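Local atomic coordinates of 389aa long hypothetical nucleolar protein (Pyrococcus horikoshii, PDB entry 5ZVE), a protein that transfers a methyl group from S-adenosyl-L-methionine to the C5 position of cytosine 72 in several tRNAs. Residues N233-R236 with K237-E240; A296-R299 with Y300-F304; K49-G52 with E53-E57. All blocks are in the same frame, centred on the assembly; numbering follows the deposited sequence.

Contact 1. Residues N233-R236 with K237-E240; sequences NRLR and KMEE. With SAH (S-adenosyl-L-homocysteine), chain C.
Four successive i to i+4 backbone bonds carry N233-R236 into K237-E240, so both segments are turns of one helix, 232-245. K237 N donates to N233 O at 2.9 Å, and the bonds of M238 to R234 and E239 to L235 follow in the same pattern; the last, E240 N to R236 O at 3.3 Å, is weak.

Apolar contact marks the buried side. L235 CD2 lies 4.3 Å from M238 SD, and both side chains rest on L252 of strand 250-254. With CG anti to its backbone N (chi1 178°) and an extended chain beyond, M238 also reaches A227 of strand 225-229.

Charged side chains occupy the exposed side. The extended chain of E240 runs back past R236 O, bringing E240 OE2 to 4.0 Å from R236 CG, while the charged atoms of this pair stay apart. K237 NZ makes a long salt bridge with E240 OE1, 3.8 Å.

Ligand bonding falls to R234, whose chain bends at chi3 (65°). R234 NE donates to O3' of S-adenosyl-L-homocysteine at 2.5 Å, so short that the exact length is doubtful, and R234 NH2 gives O3' a weak bond at 3.0 Å. NH2 also bonds weakly to A207 O. This helix-borne grip adds to D229, which ends strand 225-229 and also hydrogen-bonds the ligand; the strand-helix-strand frame is that of a Rossmann-type, class I-like methyltransferase.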
loop_
_atom_site.group_PDB
_atom_site.type_symbol
_atom_site.label_atom_id
_atom_site.label_comp_id
_atom_site.label_asym_id
_atom_site.label_seq_id
_atom_site.Cartn_x
_atom_site.Cartn_y
_atom_site.Cartn_z
ATOM N N ASN A 233 12.560 -12.753 -4.765
ATOM C CA ASN A 233 12.490 -11.587 -5.638
ATOM C C ASN A 233 12.129 -10.323 -4.864
ATOM O O ASN A 233 12.765 -9.280 -5.026
ATOM C CB ASN A 233 11.482 -11.818 -6.761
ATOM C CG ASN A 233 11.889 -12.951 -7.681
ATOM O OD1 ASN A 233 13.055 -13.349 -7.716
ATOM N ND2 ASN A 233 10.930 -13.476 -8.436
ATOM N N ARG A 234 11.097 -10.420 -4.033
ATOM C CA ARG A 234 10.703 -9.302 -3.190
ATOM C C ARG A 234 11.807 -8.967 -2.184
ATOM O O ARG A 234 11.997 -7.804 -1.826
ATOM C CB ARG A 234 9.375 -9.604 -2.484
ATOM C CG ARG A 234 8.205 -9.734 -3.453
ATOM C CD ARG A 234 6.945 -10.242 -2.775
ATOM N NE ARG A 234 6.420 -9.314 -1.775
ATOM C CZ ARG A 234 5.767 -8.187 -2.050
ATOM N NH1 ARG A 234 5.545 -7.829 -3.306
ATOM N NH2 ARG A 234 5.331 -7.415 -1.060
ATOM N N LEU A 235 12.540 -9.982 -1.740
ATOM C CA LEU A 235 13.721 -9.747 -0.914
ATOM C C LEU A 235 14.830 -9.071 -1.716
ATOM O O LEU A 235 15.570 -8.245 -1.190
ATOM C CB LEU A 235 14.229 -11.055 -0.311
ATOM C CG LEU A 235 13.474 -11.527 0.929
ATOM C CD1 LEU A 235 14.024 -12.855 1.406
ATOM C CD2 LEU A 235 13.569 -10.482 2.020
ATOM N N ARG A 236 14.952 -9.440 -2.985
ATOM C CA ARG A 236 15.912 -8.799 -3.879
ATOM C C ARG A 236 15.596 -7.312 -4.043
ATOM O O ARG A 236 16.497 -6.472 -4.044
ATOM C CB ARG A 236 15.921 -9.494 -5.241
ATOM C CG ARG A 236 16.912 -8.916 -6.234
ATOM C CD ARG A 236 16.978 -9.772 -7.487
ATOM N NE ARG A 236 17.106 -11.187 -7.152
ATOM C CZ ARG A 236 17.316 -12.154 -8.041
ATOM N NH1 ARG A 236 17.428 -11.863 -9.330
ATOM N NH2 ARG A 236 17.420 -13.412 -7.638
ATOM N N LYS A 237 14.315 -6.992 -4.201
ATOM C CA LYS A 237 13.884 -5.603 -4.260
ATOM C C LYS A 237 14.167 -4.905 -2.936
ATOM O O LYS A 237 14.528 -3.726 -2.905
ATOM C CB LYS A 237 12.397 -5.507 -4.605
ATOM C CG LYS A 237 11.906 -4.076 -4.774
ATOM C CD LYS A 237 12.678 -3.369 -5.876
ATOM C CE LYS A 237 12.200 -1.941 -6.069
ATOM N NZ LYS A 237 12.938 -1.255 -7.168
ATOM N N MET A 238 14.009 -5.643 -1.842
ATOM C CA MET A 238 14.241 -5.091 -0.514
ATOM C C MET A 238 15.712 -4.748 -0.305
ATOM O O MET A 238 16.036 -3.748 0.340
ATOM C CB MET A 238 13.762 -6.067 0.562
ATOM C CG MET A 238 14.007 -5.595 1.976
ATOM S SD MET A 238 12.909 -6.376 3.172
ATOM C CE MET A 238 13.404 -5.529 4.660
ATOM N N GLU A 239 16.598 -5.576 -0.854
ATOM C CA GLU A 239 18.035 -5.308 -0.802
ATOM C C GLU A 239 18.377 -3.987 -1.488
ATOM O O GLU A 239 19.195 -3.213 -0.992
ATOM C CB GLU A 239 18.824 -6.450 -1.453
ATOM C CG GLU A 239 18.951 -7.699 -0.598
ATOM C CD GLU A 239 19.513 -8.886 -1.365
ATOM O OE1 GLU A 239 19.800 -8.737 -2.571
ATOM O OE2 GLU A 239 19.672 -9.968 -0.761
ATOM N N GLU A 240 17.746 -3.741 -2.631
ATOM C CA GLU A 240 17.967 -2.509 -3.377
ATOM C C GLU A 240 17.428 -1.307 -2.612
ATOM O O GLU A 240 18.067 -0.257 -2.561
ATOM C CB GLU A 240 17.305 -2.589 -4.756
ATOM C CG GLU A 240 17.790 -3.747 -5.615
ATOM C CD GLU A 240 16.952 -3.940 -6.866
ATOM O OE1 GLU A 240 16.279 -2.977 -7.295
ATOM O OE2 GLU A 240 16.966 -5.057 -7.422
HETATM N N SAH C . 5.489 -5.184 5.232
HETATM C CA SAH C . 5.876 -4.962 3.843
HETATM C CB SAH C . 4.835 -5.531 2.878
HETATM C CG SAH C . 4.204 -6.867 3.280
HETATM S SD SAH C . 3.329 -7.610 1.881
HETATM C C SAH C . 6.168 -3.492 3.532
HETATM O O SAH C . 5.841 -2.593 4.307
HETATM O OXT SAH C . 6.745 -3.164 2.496
HETATM C "C5'" SAH C . 3.269 -9.259 2.638
HETATM C "C4'" SAH C . 4.532 -10.092 2.431
HETATM O "O4'" SAH C . 4.394 -11.342 3.076
HETATM C "C3'" SAH C . 4.854 -10.405 0.975
HETATM O "O3'" SAH C . 6.076 -9.794 0.633
HETATM C "C2'" SAH C . 5.035 -11.910 0.909
HETATM O "O2'" SAH C . 6.232 -12.229 0.242
HETATM C "C1'" SAH C . 5.148 -12.304 2.367
HETATM N N9 SAH C . 4.693 -13.680 2.660
HETATM C C8 SAH C . 3.584 -14.337 2.188
HETATM N N7 SAH C . 3.556 -15.579 2.728
HETATM C C5 SAH C . 4.630 -15.725 3.535
HETATM C C6 SAH C . 5.085 -16.778 4.322
HETATM N N6 SAH C . 4.418 -17.928 4.377
HETATM N N1 SAH C . 6.242 -16.621 5.055
HETATM C C2 SAH C . 6.941 -15.430 5.005
HETATM N N3 SAH C . 6.486 -14.391 4.221
HETATM C C4 SAH C . 5.348 -14.538 3.500
#

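Contact 2. Residues A296-R299 with Y300-F304; sequences ATAR and YQRAF. With SAH (S-adenosyl-L-homocysteine), chain C.
Regular helical geometry joins A296-R299 to Y300-F304 within helix 291-310: Y300 N donates to A296 O and Q301 N to T297 O, both at 2.9 Å, and R302 N to A298 O at 3.3 Å.

Q301 crosses T297 obliquely, Q301 NE2 lying 3.8 Å from T297 CG2. The amide is anchored elsewhere, since NE2 donates to P275 O, while T297 OG1 bonds to H293 O one turn earlier. R302 runs extended back along the helix, so that A298 O lies over one face of its guanidinium; R302 NH1 comes to 3.2 Å from R299 CA. A298 O also accepts a bond from N333 ND2, a link to helix 331-339.

The side chains that meet the ligand are Y300 and F304, one turn apart. Y300 has CG anti to its backbone N (chi1 -179°), which sends the ring out to the adenine, and Y300 OH accepts a bond from N6 of S-adenosyl-L-homocysteine at 2.6 Å. N7 of the ligand lies in plane at the edge of the Y300 ring, 2.7 Å from Y300 OH. F304 CE1 sits over one face of the Y300 ring, and F304 CZ approaches adenine C6 at 3.4 Å with the ring edge toward the base. Y300 is a residue of the S-adenosyl-L-methionine site, and an amino group donating to its oxygen, beside an aromatic edge, is consistent with the helix recognising the adenine by polar and apolar contact together.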
loop_
_atom_site.group_PDB
_atom_site.type_symbol
_atom_site.label_atom_id
_atom_site.label_comp_id
_atom_site.label_asym_id
_atom_site.label_seq_id
_atom_site.Cartn_x
_atom_site.Cartn_y
_atom_site.Cartn_z
ATOM N N ALA A 296 -10.011 -18.148 3.831
ATOM C CA ALA A 296 -8.748 -18.844 3.620
ATOM C C ALA A 296 -7.567 -18.016 4.112
ATOM O O ALA A 296 -6.689 -18.528 4.798
ATOM C CB ALA A 296 -8.573 -19.191 2.151
ATOM N N THR A 297 -7.551 -16.734 3.760
ATOM C CA THR A 297 -6.442 -15.860 4.127
ATOM C C THR A 297 -6.406 -15.583 5.629
ATOM O O THR A 297 -5.331 -15.522 6.223
ATOM C CB THR A 297 -6.511 -14.531 3.365
ATOM O OG1 THR A 297 -6.558 -14.797 1.957
ATOM C CG2 THR A 297 -5.300 -13.664 3.676
ATOM N N ALA A 298 -7.577 -15.412 6.237
ATOM C CA ALA A 298 -7.656 -15.227 7.684
ATOM C C ALA A 298 -7.067 -16.434 8.402
ATOM O O ALA A 298 -6.343 -16.290 9.390
ATOM C CB ALA A 298 -9.087 -14.999 8.121
ATOM N N ARG A 299 -7.381 -17.624 7.899
ATOM C CA ARG A 299 -6.860 -18.856 8.484
ATOM C C ARG A 299 -5.350 -18.917 8.285
ATOM O O ARG A 299 -4.608 -19.349 9.167
ATOM C CB ARG A 299 -7.550 -20.081 7.870
ATOM C CG ARG A 299 -7.156 -21.418 8.494
ATOM C CD ARG A 299 -8.094 -22.550 8.055
ATOM N NE ARG A 299 -8.126 -22.713 6.603
ATOM C CZ ARG A 299 -9.153 -22.369 5.830
ATOM N NH1 ARG A 299 -10.246 -21.844 6.370
ATOM N NH2 ARG A 299 -9.088 -22.551 4.516
ATOM N N TYR A 300 -4.902 -18.438 7.132
ATOM C CA TYR A 300 -3.482 -18.404 6.806
ATOM C C TYR A 300 -2.717 -17.463 7.747
ATOM O O TYR A 300 -1.589 -17.748 8.139
ATOM C CB TYR A 300 -3.308 -17.980 5.344
ATOM C CG TYR A 300 -1.885 -17.905 4.837
ATOM C CD1 TYR A 300 -1.063 -19.025 4.842
ATOM C CD2 TYR A 300 -1.375 -16.720 4.317
ATOM C CE1 TYR A 300 0.234 -18.965 4.363
ATOM C CE2 TYR A 300 -0.079 -16.648 3.834
ATOM C CZ TYR A 300 0.721 -17.773 3.860
ATOM O OH TYR A 300 2.011 -17.712 3.381
ATOM N N GLN A 301 -3.344 -16.353 8.124
ATOM C CA GLN A 301 -2.700 -15.363 8.988
ATOM C C GLN A 301 -2.512 -15.872 10.420
ATOM O O GLN A 301 -1.553 -15.500 11.095
ATOM C CB GLN A 301 -3.512 -14.067 9.001
ATOM C CG GLN A 301 -3.537 -13.344 7.657
ATOM C CD GLN A 301 -4.672 -12.356 7.567
ATOM O OE1 GLN A 301 -5.625 -12.426 8.341
ATOM N NE2 GLN A 301 -4.592 -11.437 6.609
ATOM N N ARG A 302 -3.431 -16.723 10.875
ATOM C CA ARG A 302 -3.374 -17.271 12.227
ATOM C C ARG A 302 -2.093 -18.051 12.469
ATOM O O ARG A 302 -1.576 -18.075 13.583
ATOM C CB ARG A 302 -4.587 -18.154 12.510
ATOM C CG ARG A 302 -5.844 -17.363 12.813
ATOM C CD ARG A 302 -7.065 -18.254 12.955
ATOM N NE ARG A 302 -8.287 -17.479 12.773
ATOM C CZ ARG A 302 -9.150 -17.673 11.782
ATOM N NH1 ARG A 302 -8.941 -18.639 10.899
ATOM N NH2 ARG A 302 -10.235 -16.915 11.686
ATOM N N ALA A 303 -1.589 -18.696 11.427
ATOM C CA ALA A 303 -0.322 -19.404 11.519
ATOM C C ALA A 303 0.820 -18.445 11.847
ATOM O O ALA A 303 1.656 -18.745 12.702
ATOM C CB ALA A 303 -0.047 -20.158 10.227
ATOM N N PHE A 304 0.844 -17.291 11.175
ATOM C CA PHE A 304 1.821 -16.237 11.464
ATOM C C PHE A 304 1.697 -15.721 12.894
ATOM O O PHE A 304 2.684 -15.599 13.626
ATOM C CB PHE A 304 1.644 -15.051 10.506
ATOM C CG PHE A 304 1.984 -15.352 9.077
ATOM C CD1 PHE A 304 1.117 -16.085 8.282
ATOM C CD2 PHE A 304 3.152 -14.866 8.512
ATOM C CE1 PHE A 304 1.423 -16.352 6.957
ATOM C CE2 PHE A 304 3.462 -15.126 7.186
ATOM C CZ PHE A 304 2.597 -15.868 6.410
HETATM N N SAH C . 5.489 -5.184 5.232
HETATM C CA SAH C . 5.876 -4.962 3.843
HETATM C CB SAH C . 4.835 -5.531 2.878
HETATM C CG SAH C . 4.204 -6.867 3.280
HETATM S SD SAH C . 3.329 -7.610 1.881
HETATM C C SAH C . 6.168 -3.492 3.532
HETATM O O SAH C . 5.841 -2.593 4.307
HETATM O OXT SAH C . 6.745 -3.164 2.496
HETATM C "C5'" SAH C . 3.269 -9.259 2.638
HETATM C "C4'" SAH C . 4.532 -10.092 2.431
HETATM O "O4'" SAH C . 4.394 -11.342 3.076
HETATM C "C3'" SAH C . 4.854 -10.405 0.975
HETATM O "O3'" SAH C . 6.076 -9.794 0.633
HETATM C "C2'" SAH C . 5.035 -11.910 0.909
HETATM O "O2'" SAH C . 6.232 -12.229 0.242
HETATM C "C1'" SAH C . 5.148 -12.304 2.367
HETATM N N9 SAH C . 4.693 -13.680 2.660
HETATM C C8 SAH C . 3.584 -14.337 2.188
HETATM N N7 SAH C . 3.556 -15.579 2.728
HETATM C C5 SAH C . 4.630 -15.725 3.535
HETATM C C6 SAH C . 5.085 -16.778 4.322
HETATM N N6 SAH C . 4.418 -17.928 4.377
HETATM N N1 SAH C . 6.242 -16.621 5.055
HETATM C C2 SAH C . 6.941 -15.430 5.005
HETATM N N3 SAH C . 6.486 -14.391 4.221
HETATM C C4 SAH C . 5.348 -14.538 3.500
#

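Contact 3. Residues K49-G52 with E53-E57; sequences KLIG and ELKKE
Helix 47-56 belongs to the ferredoxin-like domain, and K49-G52 and E53-K56 make up most of it, with E57 following in the loop. Four i to i+4 bonds define the geometry. L54 N to L50 O and K55 N to I51 O both measure 2.8 Å, whereas K56 N meets G52 O at 3.2 Å.

On the buried side, L50 and L54 cross at an angle, L50 CG 4.0 Å from L54 CD1. At the margin of this face the exposed K55 lays its extended methylene chain alongside the buried I51, both pointing the same way, with K55 CE 3.9 Å from I51 CG2.

E53 links the polar atoms of successive turns. A bend at chi2 (-58°) curls its chain back, and a water donates both to K49 O at 2.9 Å and to E53 OE2 at 3.0 Å. K56 NZ donates to E53 OE2 at 3.0 Å, part of a salt bridge, coming from above the carboxylate plane, 39° out of it. Two donors thus converge on one carboxylate oxygen, and the i to i+3 ion pair joins the side chains along the helix.

L50 and L54 rest on V40 and I38 of strand 35-40, while I51 and L54 meet L71 and F73 of strand 70-74. An amphipathic helix laid on an antiparallel sheet in this way is characteristic of the alpha/beta packing of ferredoxin-like domains.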
loop_
_atom_site.group_PDB
_atom_site.type_symbol
_atom_site.label_atom_id
_atom_site.label_comp_id
_atom_site.label_asym_id
_atom_site.label_seq_id
_atom_site.Cartn_x
_atom_site.Cartn_y
_atom_site.Cartn_z
ATOM N N LYS A 49 14.377 20.208 4.289
ATOM C CA LYS A 49 15.353 20.136 3.209
ATOM C C LYS A 49 14.790 19.414 1.988
ATOM O O LYS A 49 14.957 19.879 0.858
ATOM C CB LYS A 49 16.629 19.447 3.692
ATOM C CG LYS A 49 17.445 20.284 4.671
ATOM C CD LYS A 49 18.375 21.249 3.955
ATOM C CE LYS A 49 19.664 20.549 3.535
ATOM N NZ LYS A 49 20.738 21.502 3.126
ATOM N N LEU A 50 14.136 18.273 2.217
ATOM C CA LEU A 50 13.532 17.503 1.131
ATOM C C LEU A 50 12.463 18.312 0.405
ATOM O O LEU A 50 12.404 18.312 -0.820
ATOM C CB LEU A 50 12.931 16.197 1.659
ATOM C CG LEU A 50 12.186 15.365 0.613
ATOM C CD1 LEU A 50 13.069 15.106 -0.601
ATOM C CD2 LEU A 50 11.677 14.048 1.207
ATOM N N ILE A 51 11.624 18.997 1.176
ATOM C CA ILE A 51 10.603 19.881 0.624
ATOM C C ILE A 51 11.228 20.879 -0.344
ATOM O O ILE A 51 10.730 21.068 -1.456
ATOM C CB ILE A 51 9.864 20.635 1.740
ATOM C CG1 ILE A 51 8.806 19.735 2.372
ATOM C CG2 ILE A 51 9.233 21.926 1.220
ATOM C CD1 ILE A 51 8.119 20.373 3.539
ATOM N N GLY A 52 12.319 21.514 0.086
ATOM C CA GLY A 52 13.067 22.412 -0.777
ATOM C C GLY A 52 13.435 21.754 -2.097
ATOM O O GLY A 52 13.323 22.372 -3.154
ATOM N N GLU A 53 13.865 20.494 -2.032
ATOM C CA GLU A 53 14.250 19.741 -3.225
ATOM C C GLU A 53 13.054 19.441 -4.122
ATOM O O GLU A 53 13.160 19.498 -5.346
ATOM C CB GLU A 53 14.951 18.433 -2.843
ATOM C CG GLU A 53 16.321 18.634 -2.224
ATOM C CD GLU A 53 17.261 19.394 -3.144
ATOM O OE1 GLU A 53 17.175 19.205 -4.377
ATOM O OE2 GLU A 53 18.076 20.194 -2.634
ATOM N N LEU A 54 11.921 19.120 -3.508
ATOM C CA LEU A 54 10.716 18.801 -4.263
ATOM C C LEU A 54 10.078 20.045 -4.879
ATOM O O LEU A 54 9.478 19.976 -5.952
ATOM C CB LEU A 54 9.706 18.080 -3.369
ATOM C CG LEU A 54 10.154 16.716 -2.835
ATOM C CD1 LEU A 54 9.167 16.178 -1.807
ATOM C CD2 LEU A 54 10.327 15.730 -3.984
ATOM N N LYS A 55 10.190 21.180 -4.198
ATOM C CA LYS A 55 9.678 22.425 -4.753
ATOM C C LYS A 55 10.487 22.820 -5.981
ATOM O O LYS A 55 9.934 23.334 -6.954
ATOM C CB LYS A 55 9.691 23.541 -3.709
ATOM C CG LYS A 55 8.491 23.490 -2.781
ATOM C CD LYS A 55 8.609 24.486 -1.643
ATOM C CE LYS A 55 7.314 24.559 -0.847
ATOM N NZ LYS A 55 7.459 25.382 0.386
ATOM N N LYS A 56 11.794 22.572 -5.926
ATOM C CA LYS A 56 12.669 22.763 -7.081
ATOM C C LYS A 56 12.159 22.040 -8.325
ATOM O O LYS A 56 12.295 22.540 -9.437
ATOM C CB LYS A 56 14.090 22.287 -6.760
ATOM C CG LYS A 56 14.876 23.226 -5.862
ATOM C CD LYS A 56 16.281 22.702 -5.613
ATOM C CE LYS A 56 16.964 23.471 -4.491
ATOM N NZ LYS A 56 18.257 22.842 -4.095
ATOM N N GLU A 57 11.585 20.858 -8.133
ATOM C CA GLU A 57 11.105 20.049 -9.250
ATOM C C GLU A 57 9.663 20.383 -9.631
ATOM O O GLU A 57 9.061 19.695 -10.453
ATOM C CB GLU A 57 11.217 18.558 -8.916
ATOM C CG GLU A 57 12.634 18.076 -8.617
ATOM C CD GLU A 57 13.417 17.712 -9.869
ATOM O OE1 GLU A 57 14.177 16.718 -9.825
ATOM O OE2 GLU A 57 13.281 18.417 -10.892
HETATM O O HOH W 1 17.114 21.511 -0.097
#

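In the fold
Contacts 1 and 2 serve the same ligand from separate helices. Their centres are about 24 Å apart, and their nearest atoms are about 11 Å apart and do not touch; S-adenosyl-L-homocysteine, which both contact, spans the gap, held at the ribose by contact 1 and at the adenine by contact 2. D229, D256, D273, A257 and G210 supply further hydrogen bonds to it, and all four segments fall in the RsmB/F-type methyltransferase region. Contact 3 belongs to the ferredoxin-like domain and lies away from the cofactor site. Its centre is about 28 Å from that of contact 1 and about 43 Å from that of contact 2, with contacts 2 and 3 on opposite sides of the chain's centre.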